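Local structure of putative periplasmic protein ydgH (Salmonella enterica subsp. enterica serovar Typhimurium, 4EVU) at residues 34-39 with 49-54. The protein is of unknown function but is a putative periplasmic, possibly secreted, protein whose C-terminal YdgH/BhsA/McbA-like (DUF1471) domain forms this chain. Sequence-based numbering, arbitrary orientation.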
ATOM      1  N   GLU B  34       3.317   5.510   4.839  1.00 17.35           N
ATOM      2  CA  GLU B  34       2.568   5.990   5.999  1.00 17.83           C
ATOM      3  C   GLU B  34       1.505   4.978   6.474  1.00 16.62           C
ATOM      4  O   GLU B  34       1.361   4.732   7.676  1.00 17.01           O
ATOM      5  CB  GLU B  34       1.983   7.399   5.688  1.00 19.53           C
ATOM      6  CG  GLU B  34       3.104   8.487   5.453  1.00 22.46           C
ATOM      7  CD  GLU B  34       2.612   9.904   5.096  1.00 25.93           C
ATOM      8  OE1 GLU B  34       1.371  10.135   5.139  1.00 27.39           O
ATOM      9  OE2 GLU B  34       3.482  10.794   4.775  1.00 29.09           O
ATOM     10  N   ILE B  35       0.793   4.340   5.545  1.00 15.92           N
ATOM     11  CA  ILE B  35      -0.171   3.318   5.944  1.00 15.94           C
ATOM     12  C   ILE B  35       0.510   2.055   6.515  1.00 15.29           C
ATOM     13  O   ILE B  35      -0.013   1.466   7.470  1.00 14.83           O
ATOM     14  CB  ILE B  35      -1.257   2.992   4.855  1.00 16.52           C
ATOM     15  CG1 ILE B  35      -2.440   2.269   5.492  1.00 17.69           C
ATOM     16  CG2 ILE B  35      -0.664   2.271   3.681  1.00 16.06           C
ATOM     17  CD1 ILE B  35      -3.140   3.075   6.607  1.00 19.16           C
ATOM     18  N   SER B  36       1.645   1.639   5.949  1.00 13.91           N
ATOM     19  CA  SER B  36       2.395   0.528   6.484  1.00 14.86           C
ATOM     20  C   SER B  36       2.831   0.791   7.912  1.00 14.89           C
ATOM     21  O   SER B  36       2.780  -0.123   8.748  1.00 14.92           O
ATOM     22  CB  SER B  36       3.627   0.235   5.633  1.00 15.73           C
ATOM     23  OG  SER B  36       3.270  -0.192   4.325  1.00 19.03           O
ATOM     24  N   TYR B  37       3.233   2.020   8.191  1.00 15.55           N
ATOM     25  CA  TYR B  37       3.580   2.422   9.542  1.00 16.06           C
ATOM     26  C   TYR B  37       2.394   2.256  10.508  1.00 15.68           C
ATOM     27  O   TYR B  37       2.576   1.788  11.627  1.00 16.53           O
ATOM     28  CB  TYR B  37       4.104   3.867   9.508  1.00 16.85           C
ATOM     29  CG  TYR B  37       4.405   4.439  10.856  1.00 18.86           C
ATOM     30  CD1 TYR B  37       5.624   4.218  11.476  1.00 20.58           C
ATOM     31  CD2 TYR B  37       3.444   5.175  11.547  1.00 22.51           C
ATOM     32  CE1 TYR B  37       5.896   4.754  12.742  1.00 22.29           C
ATOM     33  CE2 TYR B  37       3.703   5.717  12.805  1.00 24.65           C
ATOM     34  CZ  TYR B  37       4.930   5.483  13.410  1.00 23.46           C
ATOM     35  OH  TYR B  37       5.215   6.023  14.659  1.00 28.28           O
ATOM     36  N   GLN B  38       1.197   2.647  10.071  1.00 15.37           N
ATOM     37  CA  GLN B  38       0.009   2.505  10.906  1.00 15.47           C
ATOM     38  C   GLN B  38      -0.301   1.042  11.165  1.00 14.80           C
ATOM     39  O   GLN B  38      -0.629   0.682  12.288  1.00 16.57           O
ATOM     40  CB  GLN B  38      -1.214   3.204  10.297  1.00 16.36           C
ATOM     41  CG  GLN B  38      -1.055   4.737  10.214  1.00 18.29           C
ATOM     42  CD  GLN B  38      -0.913   5.393  11.570  1.00 24.34           C
ATOM     43  OE1 GLN B  38      -1.541   4.972  12.528  1.00 29.87           O
ATOM     44  NE2 GLN B  38      -0.069   6.408  11.658  1.00 27.65           N
ATOM     45  N   VAL B  39      -0.200   0.202  10.145  1.00 13.76           N
ATOM     46  CA  VAL B  39      -0.415  -1.229  10.338  1.00 13.60           C
ATOM     47  C   VAL B  39       0.637  -1.822  11.292  1.00 13.76           C
ATOM     48  O   VAL B  39       0.306  -2.525  12.246  1.00 15.03           O
ATOM     49  CB  VAL B  39      -0.433  -1.980   8.999  1.00 13.74           C
ATOM     50  CG1 VAL B  39      -0.616  -3.477   9.230  1.00 14.21           C
ATOM     51  CG2 VAL B  39      -1.567  -1.449   8.082  1.00 15.25           C
ATOM     52  N   LYS B  49       5.239  -9.892  15.630  1.00 16.95           N
ATOM     53  CA  LYS B  49       6.526  -9.611  14.995  1.00 19.13           C
ATOM     54  C   LYS B  49       6.386  -9.411  13.479  1.00 17.35           C
ATOM     55  O   LYS B  49       7.246  -8.780  12.867  1.00 18.91           O
ATOM     56  CB  LYS B  49       7.499 -10.759  15.290  1.00 20.60           C
ATOM     57  CG  LYS B  49       7.788 -10.979  16.779  1.00 26.99           C
ATOM     58  CD  LYS B  49       8.880 -10.070  17.285  1.00 32.91           C
ATOM     59  CE  LYS B  49       9.636 -10.668  18.481  1.00 35.47           C
ATOM     60  NZ  LYS B  49      10.718  -9.773  19.014  1.00 36.38           N
ATOM     61  N   TYR B  50       5.297  -9.900  12.877  1.00 15.89           N
ATOM     62  CA  TYR B  50       5.094  -9.819  11.442  1.00 14.54           C
ATOM     63  C   TYR B  50       3.624  -9.563  11.176  1.00 12.76           C
ATOM     64  O   TYR B  50       2.774  -9.932  11.990  1.00 12.81           O
ATOM     65  CB  TYR B  50       5.467 -11.104  10.707  1.00 15.15           C
ATOM     66  CG  TYR B  50       6.814 -11.636  11.080  1.00 19.51           C
ATOM     67  CD1 TYR B  50       7.965 -11.122  10.493  1.00 24.00           C
ATOM     68  CD2 TYR B  50       6.950 -12.573  12.088  1.00 23.13           C
ATOM     69  CE1 TYR B  50       9.236 -11.584  10.871  1.00 26.57           C
ATOM     70  CE2 TYR B  50       8.181 -13.031  12.471  1.00 28.27           C
ATOM     71  CZ  TYR B  50       9.324 -12.543  11.879  1.00 28.40           C
ATOM     72  OH  TYR B  50      10.553 -13.063  12.317  1.00 34.53           O
ATOM     73  N   TYR B  51       3.337  -8.993  10.008  1.00 12.98           N
ATOM     74  CA  TYR B  51       1.965  -8.886   9.533  1.00 12.08           C
ATOM     75  C   TYR B  51       1.906  -9.144   8.031  1.00 12.44           C
ATOM     76  O   TYR B  51       2.898  -9.001   7.341  1.00 13.32           O
ATOM     77  CB  TYR B  51       1.340  -7.522   9.886  1.00 13.13           C
ATOM     78  CG  TYR B  51       1.985  -6.381   9.170  1.00 15.44           C
ATOM     79  CD1 TYR B  51       1.554  -5.980   7.925  1.00 15.54           C
ATOM     80  CD2 TYR B  51       3.046  -5.699   9.754  1.00 15.03           C
ATOM     81  CE1 TYR B  51       2.150  -4.915   7.247  1.00 16.48           C
ATOM     82  CE2 TYR B  51       3.652  -4.647   9.071  1.00 16.47           C
ATOM     83  CZ  TYR B  51       3.184  -4.256   7.825  1.00 16.34           C
ATOM     84  OH  TYR B  51       3.806  -3.222   7.157  1.00 19.53           O
ATOM     85  N   HIS B  52       0.715  -9.476   7.551  1.00 11.77           N
ATOM     86  CA  HIS B  52       0.463  -9.649   6.139  1.00 12.48           C
ATOM     87  C   HIS B  52      -0.889  -9.036   5.821  1.00 10.67           C
ATOM     88  O   HIS B  52      -1.914  -9.399   6.403  1.00 11.41           O
ATOM     89  CB  HIS B  52       0.448 -11.117   5.729  1.00 12.26           C
ATOM     90  CG  HIS B  52       0.152 -11.323   4.297  1.00 13.46           C
ATOM     91  ND1 HIS B  52       0.967 -10.860   3.288  1.00 14.21           N
ATOM     92  CD2 HIS B  52      -0.931 -11.863   3.701  1.00 14.17           C
ATOM     93  CE1 HIS B  52       0.392 -11.127   2.127  1.00 15.34           C
ATOM     94  NE2 HIS B  52      -0.746 -11.754   2.350  1.00 17.75           N
ATOM     95  N   ILE B  53      -0.884  -8.029   4.927  1.00 11.56           N
ATOM     96  CA  ILE B  53      -2.114  -7.377   4.531  1.00 13.15           C
ATOM     97  C   ILE B  53      -2.994  -8.349   3.738  1.00 11.27           C
ATOM     98  O   ILE B  53      -2.545  -8.980   2.801  1.00 14.32           O
ATOM     99  CB  ILE B  53      -1.851  -6.047   3.740  1.00 14.56           C
ATOM    100  CG1 ILE B  53      -1.060  -5.006   4.630  1.00 18.81           C
ATOM    101  CG2 ILE B  53      -3.165  -5.489   3.162  1.00 14.51           C
ATOM    102  CD1 ILE B  53      -0.940  -3.607   4.165  1.00 23.92           C
ATOM    103  N   THR B  54      -4.236  -8.494   4.189  1.00 11.66           N
ATOM    104  CA  THR B  54      -5.217  -9.386   3.574  1.00 12.00           C
ATOM    105  C   THR B  54      -6.289  -8.682   2.759  1.00 11.30           C
ATOM    106  O   THR B  54      -6.807  -9.266   1.799  1.00 12.62           O
ATOM    107  CB  THR B  54      -5.870 -10.248   4.658  1.00 13.50           C
ATOM    108  OG1 THR B  54      -6.284  -9.406   5.736  1.00 15.62           O
ATOM    109  CG2 THR B  54      -4.836 -11.259   5.196  1.00 14.55           C
TER
HETATM  110  O   HOH W   1       2.358  -2.699   4.758  1.00 35.84           O
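Ser36 OG and Tyr51 OH share a bridging water: its oxygen lies 2.7 Å from Ser36 OG, to which it donates, and 2.9 Å from Tyr51 OH. The water joins helix 32-45 to strand 50-57 in the alpha+beta fold of the DUF1471 domain, where this helix packs on one face of a four-stranded mixed sheet. Ser36 OG also hydrogen-bonds to Met32 O of its own helix, one turn earlier; its chi1 of -65° sets OG beside the backbone N, in reach of that carbonyl. The water sits at the edge of the Tyr51 ring, in its plane. Direct approaches to the phenol oxygen are longer, with Ser36 O 3.6 Å from Tyr51 OH and oblique to the ring, so the water carries the polar link between the two segments.

Over the face of the ring the contact is apolar and buried. Both Val39 and Tyr51 have CB directed toward the opposite segment, and Val39 continues the hydrophobic layer onto Phe25 and Ile66. Met32 of the second subunit packs on Ile35, Ser36 and Ile53, so this end of the contact borders the subunit interface. A CH-pi contact is supported by Val39 CG1 lying 3.8 Å from the Tyr51 ring centroid, 20° off the normal; the methyl is displaced toward the rim, nearest Tyr51 CD1.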